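Local coordinates for histidine-containing phosphotransfer protein 2 (Oryza sativa, PDB 1YVI) that relays phosphoryl groups between cytokinin sensor histidine kinases and B-type response regulators, promoting cytokinin signalling through the multistep His-to-Asp phosphorelay, at residues A[15-20]-A[125-130]; A[48-53]-A[89-94]; A[28-33]-A[40-45]; A[4-9]-A[135-140]. All blocks are in the same frame, centred on the assembly; numbering follows the deposited sequence.

Interaction 1: A[15-20]-A[125-130]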
loop_
_atom_site.group_PDB
_atom_site.type_symbol
_atom_site.label_atom_id
_atom_site.label_comp_id
_atom_site.label_asym_id
_atom_site.label_seq_id
_atom_site.Cartn_x
_atom_site.Cartn_y
_atom_site.Cartn_z
ATOM N N SER A 15 3.846 14.750 -6.401
ATOM C CA SER A 15 3.168 14.991 -7.668
ATOM C C SER A 15 3.303 13.778 -8.625
ATOM O O SER A 15 2.340 13.344 -9.268
ATOM C CB SER A 15 3.664 16.296 -8.302
ATOM O OG SER A 15 3.696 16.207 -9.711
ATOM N N SER A 16 4.484 13.211 -8.694
ATOM C CA SER A 16 4.680 12.054 -9.557
ATOM C C SER A 16 3.903 10.806 -9.038
ATOM O O SER A 16 3.480 9.968 -9.826
ATOM C CB SER A 16 6.173 11.779 -9.713
ATOM O OG SER A 16 6.638 11.048 -8.581
ATOM N N MET A 17 3.751 10.659 -7.724
ATOM C CA MET A 17 2.955 9.535 -7.209
ATOM C C MET A 17 1.507 9.632 -7.720
ATOM O O MET A 17 0.929 8.624 -8.090
ATOM C CB MET A 17 3.002 9.486 -5.704
ATOM C CG MET A 17 4.368 9.074 -5.191
ATOM S SD MET A 17 4.631 9.588 -3.501
ATOM C CE MET A 17 3.279 8.782 -2.661
ATOM N N PHE A 18 0.931 10.844 -7.716
ATOM C CA PHE A 18 -0.427 11.015 -8.202
ATOM C C PHE A 18 -0.442 10.910 -9.739
ATOM O O PHE A 18 -1.387 10.337 -10.325
ATOM C CB PHE A 18 -1.060 12.384 -7.836
ATOM C CG PHE A 18 -1.445 12.543 -6.387
ATOM C CD1 PHE A 18 -0.522 13.053 -5.458
ATOM C CD2 PHE A 18 -2.743 12.240 -5.954
ATOM C CE1 PHE A 18 -0.865 13.239 -4.076
ATOM C CE2 PHE A 18 -3.114 12.415 -4.582
ATOM C CZ PHE A 18 -2.173 12.908 -3.650
ATOM N N SER A 19 0.551 11.500 -10.404
ATOM C CA SER A 19 0.478 11.556 -11.882
ATOM C C SER A 19 0.733 10.178 -12.489
ATOM O O SER A 19 0.234 9.873 -13.597
ATOM C CB SER A 19 1.397 12.651 -12.480
ATOM O OG SER A 19 2.729 12.249 -12.359
ATOM N N GLN A 20 1.479 9.332 -11.763
ATOM C CA GLN A 20 1.683 7.932 -12.195
ATOM C C GLN A 20 0.572 6.952 -11.800
ATOM O O GLN A 20 0.646 5.757 -12.074
ATOM C CB GLN A 20 3.033 7.447 -11.720
ATOM C CG GLN A 20 4.155 8.186 -12.443
ATOM C CD GLN A 20 5.512 7.946 -11.839
ATOM O OE1 GLN A 20 5.666 7.138 -10.930
ATOM N NE2 GLN A 20 6.508 8.665 -12.334
ATOM N N TYR A 125 5.203 -3.008 -3.787
ATOM C CA TYR A 125 6.612 -2.576 -3.836
ATOM C C TYR A 125 6.838 -1.306 -4.635
ATOM O O TYR A 125 7.781 -0.552 -4.319
ATOM C CB TYR A 125 7.565 -3.736 -4.269
ATOM C CG TYR A 125 7.727 -4.695 -3.084
ATOM C CD1 TYR A 125 8.493 -4.304 -1.957
ATOM C CD2 TYR A 125 7.062 -5.932 -3.043
ATOM C CE1 TYR A 125 8.640 -5.132 -0.822
ATOM C CE2 TYR A 125 7.193 -6.795 -1.860
ATOM C CZ TYR A 125 7.970 -6.374 -0.786
ATOM O OH TYR A 125 8.112 -7.166 0.330
ATOM N N ASP A 126 6.059 -1.102 -5.704
ATOM C CA ASP A 126 6.119 0.176 -6.453
ATOM C C ASP A 126 5.767 1.311 -5.526
ATOM O O ASP A 126 6.445 2.332 -5.519
ATOM C CB ASP A 126 5.060 0.278 -7.555
ATOM C CG ASP A 126 5.461 -0.416 -8.860
ATOM O OD1 ASP A 126 6.628 -0.849 -8.981
ATOM O OD2 ASP A 126 4.565 -0.558 -9.723
ATOM N N LEU A 127 4.663 1.181 -4.793
ATOM C CA LEU A 127 4.307 2.289 -3.906
ATOM C C LEU A 127 5.263 2.370 -2.696
ATOM O O LEU A 127 5.613 3.471 -2.228
ATOM C CB LEU A 127 2.845 2.162 -3.430
ATOM C CG LEU A 127 2.253 3.307 -2.616
ATOM C CD1 LEU A 127 2.234 4.613 -3.417
ATOM C CD2 LEU A 127 0.821 2.968 -2.300
ATOM N N ARG A 128 5.666 1.219 -2.145
ATOM C CA ARG A 128 6.592 1.251 -0.977
ATOM C C ARG A 128 7.876 2.029 -1.318
ATOM O O ARG A 128 8.448 2.769 -0.499
ATOM C CB ARG A 128 6.995 -0.181 -0.554
ATOM C CG ARG A 128 7.824 -0.134 0.730
ATOM C CD ARG A 128 8.098 -1.558 1.270
ATOM N NE ARG A 128 8.607 -1.485 2.653
ATOM C CZ ARG A 128 9.856 -1.226 3.023
ATOM N NH1 ARG A 128 10.831 -0.961 2.149
ATOM N NH2 ARG A 128 10.127 -1.190 4.312
ATOM N N ASN A 129 8.334 1.861 -2.556
ATOM C CA ASN A 129 9.517 2.571 -3.016
ATOM C C ASN A 129 9.322 4.081 -2.822
ATOM O O ASN A 129 10.173 4.782 -2.258
ATOM C CB ASN A 129 9.714 2.298 -4.515
ATOM C CG ASN A 129 10.775 3.202 -5.124
ATOM O OD1 ASN A 129 10.474 4.243 -5.666
ATOM N ND2 ASN A 129 12.032 2.820 -4.968
ATOM N N LYS A 130 8.225 4.592 -3.338
ATOM C CA LYS A 130 7.983 6.063 -3.286
ATOM C C LYS A 130 7.764 6.505 -1.835
ATOM O O LYS A 130 8.287 7.537 -1.409
ATOM C CB LYS A 130 6.737 6.376 -4.143
ATOM C CG LYS A 130 6.916 6.094 -5.609
ATOM C CD LYS A 130 8.130 6.823 -6.167
ATOM C CE LYS A 130 8.352 6.506 -7.682
ATOM N NZ LYS A 130 9.030 5.199 -7.897
#

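Interaction 2: A[48-53]-A[89-94]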
loop_
_atom_site.group_PDB
_atom_site.type_symbol
_atom_site.label_atom_id
_atom_site.label_comp_id
_atom_site.label_asym_id
_atom_site.label_seq_id
_atom_site.Cartn_x
_atom_site.Cartn_y
_atom_site.Cartn_z
ATOM N N THR A 48 4.166 4.603 7.394
ATOM C CA THR A 48 5.009 3.586 8.026
ATOM C C THR A 48 4.195 2.406 8.475
ATOM O O THR A 48 4.518 1.269 8.123
ATOM C CB THR A 48 5.783 4.193 9.200
ATOM O OG1 THR A 48 6.487 5.332 8.675
ATOM C CG2 THR A 48 6.791 3.206 9.809
ATOM N N LEU A 49 3.110 2.663 9.206
ATOM C CA LEU A 49 2.235 1.596 9.680
ATOM C C LEU A 49 1.604 0.830 8.510
ATOM O O LEU A 49 1.521 -0.377 8.531
ATOM C CB LEU A 49 1.138 2.212 10.550
ATOM C CG LEU A 49 0.149 1.323 11.293
ATOM C CD1 LEU A 49 0.848 0.195 12.108
ATOM C CD2 LEU A 49 -0.697 2.250 12.197
ATOM N N PHE A 50 1.179 1.540 7.481
ATOM C CA PHE A 50 0.605 0.861 6.329
ATOM C C PHE A 50 1.631 -0.105 5.689
ATOM O O PHE A 50 1.291 -1.259 5.357
ATOM C CB PHE A 50 0.166 1.854 5.285
ATOM C CG PHE A 50 -0.229 1.194 4.004
ATOM C CD1 PHE A 50 -1.429 0.496 3.936
ATOM C CD2 PHE A 50 0.650 1.172 2.913
ATOM C CE1 PHE A 50 -1.823 -0.182 2.757
ATOM C CE2 PHE A 50 0.254 0.503 1.725
ATOM C CZ PHE A 50 -1.019 -0.141 1.667
ATOM N N CYS A 51 2.861 0.364 5.502
ATOM C CA CYS A 51 3.916 -0.502 4.920
ATOM C C CYS A 51 4.100 -1.790 5.765
ATOM O O CYS A 51 4.095 -2.919 5.220
ATOM C CB CYS A 51 5.222 0.276 4.756
ATOM S SG CYS A 51 5.116 1.457 3.353
ATOM N N ASP A 52 4.228 -1.611 7.084
ATOM C CA ASP A 52 4.326 -2.733 8.046
ATOM C C ASP A 52 3.141 -3.662 7.927
ATOM O O ASP A 52 3.311 -4.882 7.778
ATOM C CB ASP A 52 4.382 -2.222 9.509
ATOM C CG ASP A 52 5.687 -1.481 9.836
ATOM O OD1 ASP A 52 6.628 -1.568 9.009
ATOM O OD2 ASP A 52 5.765 -0.818 10.940
ATOM N N ASP A 53 1.932 -3.105 7.982
ATOM C CA ASP A 53 0.710 -3.928 8.004
ATOM C C ASP A 53 0.503 -4.679 6.710
ATOM O O ASP A 53 0.072 -5.818 6.735
ATOM C CB ASP A 53 -0.566 -3.052 8.109
ATOM C CG ASP A 53 -0.926 -2.718 9.510
ATOM O OD1 ASP A 53 -0.309 -3.322 10.418
ATOM O OD2 ASP A 53 -1.806 -1.821 9.713
ATOM N N VAL A 89 -5.275 4.553 2.786
ATOM C CA VAL A 89 -4.076 5.378 2.526
ATOM C C VAL A 89 -4.029 5.905 1.100
ATOM O O VAL A 89 -3.112 6.643 0.753
ATOM C CB VAL A 89 -2.732 4.673 2.843
ATOM C CG1 VAL A 89 -2.680 4.294 4.326
ATOM C CG2 VAL A 89 -2.528 3.442 1.885
ATOM N N GLY A 90 -5.004 5.518 0.279
ATOM C CA GLY A 90 -4.986 5.856 -1.123
ATOM C C GLY A 90 -4.139 5.008 -2.065
ATOM O O GLY A 90 -3.875 5.428 -3.186
ATOM N N ALA A 91 -3.805 3.777 -1.675
ATOM C CA ALA A 91 -2.977 2.916 -2.492
ATOM C C ALA A 91 -3.901 2.230 -3.481
ATOM O O ALA A 91 -4.194 1.034 -3.339
ATOM C CB ALA A 91 -2.289 1.892 -1.600
ATOM N N GLN A 92 -4.369 2.967 -4.484
ATOM C CA GLN A 92 -5.509 2.491 -5.277
ATOM C C GLN A 92 -5.165 1.242 -6.101
ATOM O O GLN A 92 -6.031 0.408 -6.379
ATOM C CB GLN A 92 -6.041 3.614 -6.197
ATOM C CG GLN A 92 -5.143 3.939 -7.406
ATOM C CD GLN A 92 -5.731 5.039 -8.315
ATOM O OE1 GLN A 92 -6.892 5.367 -8.215
ATOM N NE2 GLN A 92 -4.905 5.613 -9.167
ATOM N N LYS A 93 -3.927 1.110 -6.535
ATOM C CA LYS A 93 -3.591 -0.063 -7.399
ATOM C C LYS A 93 -3.575 -1.340 -6.556
ATOM O O LYS A 93 -4.021 -2.380 -6.985
ATOM C CB LYS A 93 -2.235 0.173 -8.108
ATOM C CG LYS A 93 -2.310 1.352 -9.168
ATOM C CD LYS A 93 -1.049 1.486 -9.901
ATOM C CE LYS A 93 -0.914 0.503 -11.070
ATOM N NZ LYS A 93 0.489 0.719 -11.604
ATOM N N VAL A 94 -3.052 -1.257 -5.333
ATOM C CA VAL A 94 -3.106 -2.419 -4.454
ATOM C C VAL A 94 -4.600 -2.727 -4.234
ATOM O O VAL A 94 -5.040 -3.865 -4.295
ATOM C CB VAL A 94 -2.386 -2.125 -3.121
ATOM C CG1 VAL A 94 -2.522 -3.283 -2.119
ATOM C CG2 VAL A 94 -0.907 -1.779 -3.382
#

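Interaction 3: A[28-33]-A[40-45]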
loop_
_atom_site.group_PDB
_atom_site.type_symbol
_atom_site.label_atom_id
_atom_site.label_comp_id
_atom_site.label_asym_id
_atom_site.label_seq_id
_atom_site.Cartn_x
_atom_site.Cartn_y
_atom_site.Cartn_z
ATOM N N GLN A 28 -4.437 12.271 -0.752
ATOM C CA GLN A 28 -4.583 13.721 -0.626
ATOM C C GLN A 28 -5.308 14.079 0.694
ATOM O O GLN A 28 -4.838 14.933 1.437
ATOM C CB GLN A 28 -5.261 14.295 -1.869
ATOM C CG GLN A 28 -5.413 15.797 -1.845
ATOM C CD GLN A 28 -6.874 16.189 -1.968
ATOM O OE1 GLN A 28 -7.605 16.259 -0.960
ATOM N NE2 GLN A 28 -7.324 16.426 -3.208
ATOM N N GLN A 29 -6.373 13.364 1.022
ATOM C CA GLN A 29 -7.090 13.589 2.290
ATOM C C GLN A 29 -6.274 13.333 3.565
ATOM O O GLN A 29 -6.528 13.978 4.575
ATOM C CB GLN A 29 -8.393 12.798 2.333
ATOM C CG GLN A 29 -9.517 13.423 1.460
ATOM C CD GLN A 29 -10.598 12.414 1.064
ATOM O OE1 GLN A 29 -11.152 12.479 -0.038
ATOM N NE2 GLN A 29 -10.895 11.472 1.958
ATOM N N LEU A 30 -5.299 12.413 3.514
ATOM C CA LEU A 30 -4.359 12.202 4.626
ATOM C C LEU A 30 -3.554 13.460 4.865
ATOM O O LEU A 30 -3.259 13.809 6.011
ATOM C CB LEU A 30 -3.333 11.096 4.342
ATOM C CG LEU A 30 -3.722 9.633 4.366
ATOM C CD1 LEU A 30 -2.435 8.839 4.231
ATOM C CD2 LEU A 30 -4.431 9.328 5.673
ATOM N N GLN A 31 -3.138 14.096 3.775
ATOM C CA GLN A 31 -2.370 15.320 3.913
ATOM C C GLN A 31 -3.273 16.404 4.538
ATOM O O GLN A 31 -2.785 17.235 5.314
ATOM C CB GLN A 31 -1.799 15.752 2.566
ATOM C CG GLN A 31 -1.194 14.574 1.786
ATOM C CD GLN A 31 0.072 14.927 1.055
ATOM O OE1 GLN A 31 0.046 15.199 -0.169
ATOM N NE2 GLN A 31 1.214 14.937 1.792
ATOM N N MET A 32 -4.571 16.362 4.222
ATOM C CA MET A 32 -5.561 17.304 4.798
ATOM C C MET A 32 -5.793 17.028 6.273
ATOM O O MET A 32 -5.892 17.970 7.060
ATOM C CB MET A 32 -6.933 17.261 4.079
ATOM C CG MET A 32 -6.950 17.739 2.622
ATOM S SD MET A 32 -5.617 18.894 2.173
ATOM C CE MET A 32 -5.571 18.649 0.382
ATOM N N LEU A 33 -5.923 15.737 6.623
ATOM C CA LEU A 33 -6.020 15.289 8.003
ATOM C C LEU A 33 -4.905 15.854 8.856
ATOM O O LEU A 33 -5.166 16.351 9.953
ATOM C CB LEU A 33 -6.037 13.766 8.078
ATOM C CG LEU A 33 -7.422 13.124 8.305
ATOM C CD1 LEU A 33 -8.563 14.065 7.966
ATOM C CD2 LEU A 33 -7.610 11.776 7.602
ATOM N N PRO A 40 1.902 16.872 13.229
ATOM C CA PRO A 40 2.835 17.216 12.066
ATOM C C PRO A 40 3.504 16.040 11.309
ATOM O O PRO A 40 3.852 16.171 10.138
ATOM C CB PRO A 40 3.915 18.107 12.707
ATOM C CG PRO A 40 3.862 17.770 14.222
ATOM C CD PRO A 40 2.402 17.411 14.519
ATOM N N GLY A 41 3.689 14.906 11.970
ATOM C CA GLY A 41 4.299 13.742 11.337
ATOM C C GLY A 41 3.232 12.685 11.114
ATOM O O GLY A 41 3.553 11.509 10.941
ATOM N N PHE A 42 1.971 13.103 11.120
ATOM C CA PHE A 42 0.866 12.190 10.986
ATOM C C PHE A 42 0.968 11.292 9.725
ATOM O O PHE A 42 0.895 10.050 9.815
ATOM C CB PHE A 42 -0.442 12.942 10.985
ATOM C CG PHE A 42 -1.658 12.070 10.748
ATOM C CD1 PHE A 42 -2.089 11.162 11.727
ATOM C CD2 PHE A 42 -2.430 12.218 9.577
ATOM C CE1 PHE A 42 -3.270 10.398 11.534
ATOM C CE2 PHE A 42 -3.600 11.443 9.388
ATOM C CZ PHE A 42 -4.006 10.523 10.381
ATOM N N VAL A 43 1.091 11.923 8.562
ATOM C CA VAL A 43 1.194 11.177 7.287
ATOM C C VAL A 43 2.389 10.185 7.316
ATOM O O VAL A 43 2.238 9.010 6.956
ATOM C CB VAL A 43 1.270 12.149 6.068
ATOM C CG1 VAL A 43 1.483 11.359 4.769
ATOM C CG2 VAL A 43 -0.047 12.916 6.006
ATOM N N SER A 44 3.570 10.614 7.785
ATOM C CA SER A 44 4.697 9.672 7.829
ATOM C C SER A 44 4.391 8.426 8.672
ATOM O O SER A 44 4.854 7.316 8.355
ATOM C CB SER A 44 5.970 10.303 8.431
ATOM O OG SER A 44 6.527 11.323 7.582
ATOM N N GLU A 45 3.722 8.636 9.810
ATOM C CA GLU A 45 3.376 7.514 10.702
ATOM C C GLU A 45 2.338 6.583 10.108
ATOM O O GLU A 45 2.444 5.370 10.277
ATOM C CB GLU A 45 2.930 8.006 12.094
ATOM C CG GLU A 45 4.068 8.753 12.920
ATOM C CD GLU A 45 5.284 7.894 13.263
ATOM O OE1 GLU A 45 5.282 6.667 13.100
ATOM O OE2 GLU A 45 6.265 8.492 13.714
#

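Interaction 4: A[4-9]-A[135-140]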
loop_
_atom_site.group_PDB
_atom_site.type_symbol
_atom_site.label_atom_id
_atom_site.label_comp_id
_atom_site.label_asym_id
_atom_site.label_seq_id
_atom_site.Cartn_x
_atom_site.Cartn_y
_atom_site.Cartn_z
ATOM N N ALA A 4 13.992 24.813 1.632
ATOM C CA ALA A 4 13.204 25.019 0.387
ATOM C C ALA A 4 13.492 23.932 -0.676
ATOM O O ALA A 4 12.555 23.445 -1.317
ATOM C CB ALA A 4 13.442 26.396 -0.192
ATOM N N ALA A 5 14.769 23.564 -0.855
ATOM C CA ALA A 5 15.186 22.507 -1.815
ATOM C C ALA A 5 14.550 21.148 -1.481
ATOM O O ALA A 5 14.134 20.413 -2.395
ATOM C CB ALA A 5 16.698 22.332 -1.802
ATOM N N LEU A 6 14.533 20.804 -0.191
ATOM C CA LEU A 6 13.904 19.555 0.270
ATOM C C LEU A 6 12.401 19.571 0.091
ATOM O O LEU A 6 11.829 18.558 -0.319
ATOM C CB LEU A 6 14.282 19.186 1.732
ATOM C CG LEU A 6 15.710 18.674 2.083
ATOM C CD1 LEU A 6 15.960 18.908 3.595
ATOM C CD2 LEU A 6 16.047 17.212 1.694
ATOM N N ARG A 7 11.766 20.712 0.371
ATOM C CA ARG A 7 10.353 20.882 0.093
ATOM C C ARG A 7 10.004 20.641 -1.383
ATOM O O ARG A 7 8.989 19.982 -1.685
ATOM C CB ARG A 7 9.843 22.251 0.605
ATOM C CG ARG A 7 9.732 22.295 2.183
ATOM C CD ARG A 7 9.055 23.571 2.744
ATOM N NE ARG A 7 9.965 24.398 3.552
ATOM C CZ ARG A 7 10.358 25.637 3.240
ATOM N NH1 ARG A 7 9.925 26.227 2.130
ATOM N NH2 ARG A 7 11.188 26.299 4.046
ATOM N N ASP A 8 10.837 21.147 -2.296
ATOM C CA ASP A 8 10.590 20.978 -3.707
ATOM C C ASP A 8 10.795 19.547 -4.148
ATOM O O ASP A 8 10.105 19.088 -5.045
ATOM C CB ASP A 8 11.500 21.879 -4.549
ATOM C CG ASP A 8 11.087 23.361 -4.485
ATOM O OD1 ASP A 8 9.924 23.695 -4.092
ATOM O OD2 ASP A 8 11.949 24.185 -4.841
ATOM N N GLN A 9 11.811 18.901 -3.588
ATOM C CA GLN A 9 12.007 17.457 -3.776
ATOM C C GLN A 9 10.761 16.659 -3.348
ATOM O O GLN A 9 10.294 15.790 -4.064
ATOM C CB GLN A 9 13.215 16.991 -2.983
ATOM C CG GLN A 9 14.514 17.386 -3.643
ATOM C CD GLN A 9 15.716 17.173 -2.734
ATOM O OE1 GLN A 9 16.126 16.037 -2.496
ATOM N NE2 GLN A 9 16.296 18.279 -2.217
ATOM N N LEU A 135 9.457 9.301 3.124
ATOM C CA LEU A 135 9.785 9.259 4.592
ATOM C C LEU A 135 11.143 9.881 4.914
ATOM O O LEU A 135 11.308 10.610 5.926
ATOM C CB LEU A 135 9.757 7.823 5.147
ATOM C CG LEU A 135 8.373 7.163 5.160
ATOM C CD1 LEU A 135 8.463 5.659 5.479
ATOM C CD2 LEU A 135 7.465 7.835 6.184
ATOM N N GLN A 136 12.122 9.533 4.088
ATOM C CA GLN A 136 13.466 10.064 4.193
ATOM C C GLN A 136 13.418 11.580 3.987
ATOM O O GLN A 136 13.967 12.339 4.810
ATOM C CB GLN A 136 14.340 9.354 3.163
ATOM C CG GLN A 136 15.848 9.599 3.155
ATOM C CD GLN A 136 16.536 8.513 2.260
ATOM O OE1 GLN A 136 15.838 7.734 1.586
ATOM N NE2 GLN A 136 17.884 8.460 2.260
ATOM N N LEU A 137 12.735 12.044 2.936
ATOM C CA LEU A 137 12.539 13.504 2.754
ATOM C C LEU A 137 11.793 14.169 3.905
ATOM O O LEU A 137 12.225 15.225 4.387
ATOM C CB LEU A 137 11.836 13.837 1.408
ATOM C CG LEU A 137 12.594 13.390 0.140
ATOM C CD1 LEU A 137 11.717 13.575 -1.143
ATOM C CD2 LEU A 137 13.867 14.184 0.035
ATOM N N GLU A 138 10.673 13.584 4.342
ATOM C CA GLU A 138 9.915 14.108 5.479
ATOM C C GLU A 138 10.841 14.214 6.717
ATOM O O GLU A 138 10.887 15.272 7.377
ATOM C CB GLU A 138 8.635 13.285 5.771
ATOM C CG GLU A 138 7.519 13.403 4.711
ATOM C CD GLU A 138 6.435 14.443 5.021
ATOM O OE1 GLU A 138 6.771 15.654 5.178
ATOM O OE2 GLU A 138 5.235 14.040 5.091
ATOM N N GLN A 139 11.607 13.159 7.001
ATOM C CA GLN A 139 12.581 13.167 8.120
ATOM C C GLN A 139 13.506 14.389 8.082
ATOM O O GLN A 139 13.653 15.103 9.078
ATOM C CB GLN A 139 13.417 11.878 8.175
ATOM C CG GLN A 139 12.749 10.738 8.915
ATOM C CD GLN A 139 13.328 9.347 8.586
ATOM O OE1 GLN A 139 14.492 9.212 8.177
ATOM N NE2 GLN A 139 12.507 8.304 8.774
ATOM N N GLN A 140 14.096 14.648 6.930
ATOM C CA GLN A 140 14.996 15.791 6.782
ATOM C C GLN A 140 14.258 17.142 6.945
ATOM O O GLN A 140 14.785 18.099 7.526
ATOM C CB GLN A 140 15.745 15.720 5.442
ATOM C CG GLN A 140 16.500 14.420 5.229
ATOM C CD GLN A 140 17.115 14.341 3.833
ATOM O OE1 GLN A 140 18.057 15.063 3.511
ATOM N NE2 GLN A 140 16.573 13.479 2.999
#

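Interaction 1: A[15-20]-A[125-130]
Leu127, the first residue of 125-130 to meet the 15-20 segment, offers its CD1 methyl to the terminal methyl of Met17, with Leu127 CD1 and Met17 CE 4.4 Å apart. The thioether reaches it by a bend at its last torsion (chi3 58°), which swings CE out of the line of the rest of the chain. Val23 and Ala91 also touch Leu127, so this end of the contact is apolar and buried. Two residues on, Asn129 does not touch the N-terminal helix, but its side-chain oxygen accepts a bond from the next residue: Lys130 NZ donates to Asn129 OD1 at 2.8 Å, the donor tilted 35° from the carbonyl plane. Lys130 and Met17 carry the contact between them, the lysine through its aliphatic stem. Lys130 CB lies 3.7 Å from Met17 CG and 3.9 Å from Met17 SD, while Lys130 CG is also 3.9 Å from Met17 CG, and the two chains slide past each other in opposite directions. Bends at chi2 (-55°) and chi4 fold the lysine back toward Asn129. Farther out, Lys130 CE comes to 4.3 Å from Gln20 OE1, a marginal approach just past the end of helix 2-19. With an alanine here, Met17 CG would probably lose the lysine methylene beyond CB that packs on it, and Asn129 OD1 its ammonium donor. No hydrogen bond spans the two segments. Helix 2-19 is therefore held against helix 110-142 here by van der Waals packing of methionine, leucine and lysine methylenes, while the lysine's charged end is engaged by its own helix.

Interaction 2: A[48-53]-A[89-94]
Phe50 and Val89 mark the closest backbone approach, their CA atoms 7.5 Å apart, where helix 42-65 passes the sharp link between helices 72-89 and 92-106. That link turns at Gly90, whose positive phi (81°) closes a Schellman motif, and Ala91 follows as N-cap of the next helix. With CG anti to the backbone N (chi1 171°), Phe50 extends its ring toward the link. Val89 sets CG2 almost exactly over the centre of one ring face: CG2 stands 3.6 Å from the ring centroid and 7° off the normal, a CH-pi contact. The other methyl, Val89 CG1, rests against the root of the phenylalanine, 3.9 Å from Phe50 CB. At the far end of the ring, Phe50 CZ meets Ala91 CB at 4.1 Å. Ser85 and Ser86 of helix 72-89 also touch Phe50. A serine in place of Phe50 would probably open a gap beneath Val89 CG2 and leave Ala91 CB without its aromatic neighbour. All three touching residues are buried and no hydrogen bond crosses, so dispersion and CH-pi packing join the interhelical turn to helix 42-65 near the centre of the chain.

Interaction 3: A[28-33]-A[40-45]
The backbone oxygen of Leu30 is met by two side chains of the facing segment. Val43 CG2 comes to 3.3 Å from Leu30 O, and the ring of Phe42 turns its edge to the same oxygen, with Phe42 CD2 4.0 Å from Leu30 O and the oxygen near the ring plane. Both partners are carbon, and no hydrogen bond spans the two segments. The valine methyl is wedged against the helix backbone: Val43 CG2 also lies 3.9 Å from Gln31 CA and 4.1 Å from Leu30 CB. It gets there because Val43 places CG1 anti to the backbone N (chi1 176°), leaving CG2 beside that nitrogen. Phe42 takes up the next turn of helix 25-34. Its CE2 packs 3.6 Å from Leu33 CB, and the same ring carbon is 4.4 Å from Leu30 CD2, so the phenylalanine spans two residues three apart. The inner part of the contact, around Leu30 and Val43, is buried, whereas Leu33 is exposed. Gln34, just beyond 28-33, touches both Phe42 and Val43. Gly41 is the N-cap of helix 42-65, and Glu45 N bonds back to Gly41 O at 3.1 Å. The whole is a helix-loop-helix junction whose connecting loop is partly disordered, with residues 36-38 unmodelled. It packs the short helix 25-34 against the start of helix 42-65, the first long helix of the four-helix bundle characteristic of HPt domains.

Interaction 4: A[4-9]-A[135-140]
Leu6 CD2 lies over one face of the Gln140 carboxamide, 3.5 Å from Gln140 OE1, and spans the group, so the methyl meets the amide as a whole and not one of its atoms alone. The amide of Gln9 is used less fully, bringing only its oxygen near, with Gln9 OE1 3.9 Å from Leu137 CD2. Each amide is steadied weakly by its own helix. Gln9 NE2 makes a weak bond to Ala5 O, and Gln140 NE2 another to Gln136 O at 3.4 Å; in both, the nitrogen reaches back to the carbonyl four residues earlier. Between the glutamines the leucines meet, Leu6 CD2 lying 4.1 Å from Leu137 CD2. Leu6 also sets its other methyl on the glutamine stem, CD1 being 3.7 Å from Gln140 CB, and the two side chains cross at about a right angle. The side chains of Leu137 and Gln9 also cross at about a right angle, and Leu137 CD1 reaches the backbone, 3.9 Å from Gln9 O. The axes of segments 4-9 and 135-140 run nearly antiparallel (155°) and approach to 9.7 Å, which lets a leucine and the glutamine three residues later on one helix face the same pair, in reverse order, on the other. Leu13 of helix 2-19 also touches Leu137. No hydrogen bond links the two segments: van der Waals contact makes the join, leucine methyls resting on each other, on glutamine methylenes and on the amide groups, while the exposed glutamines border it and keep their amide nitrogens turned to their own backbones.

From the N terminus, 4-9 opens the widest loop, which interaction 4 closes only at 135-140, near the C-terminal end. Farther along the same helix 2-19, residues 15-20 open the loop of interaction 1, closed at 125-130 and lying wholly within the first. Inside it come two contacts in series: interaction 3 closes the short loop from 28-33 to 40-45, then interaction 2 joins 48-53 to 89-94. None cross. Interactions 2 and 3 share helix 42-65. Leu127 packing on Ala91 connects interactions 1 and 2, and Ser44 against Glu138 connects 3 and 4. Interactions 1 and 4 tie helix 2-19, and interaction 3 helix 25-34, to the four-helix bundle, while interaction 2 lies within it.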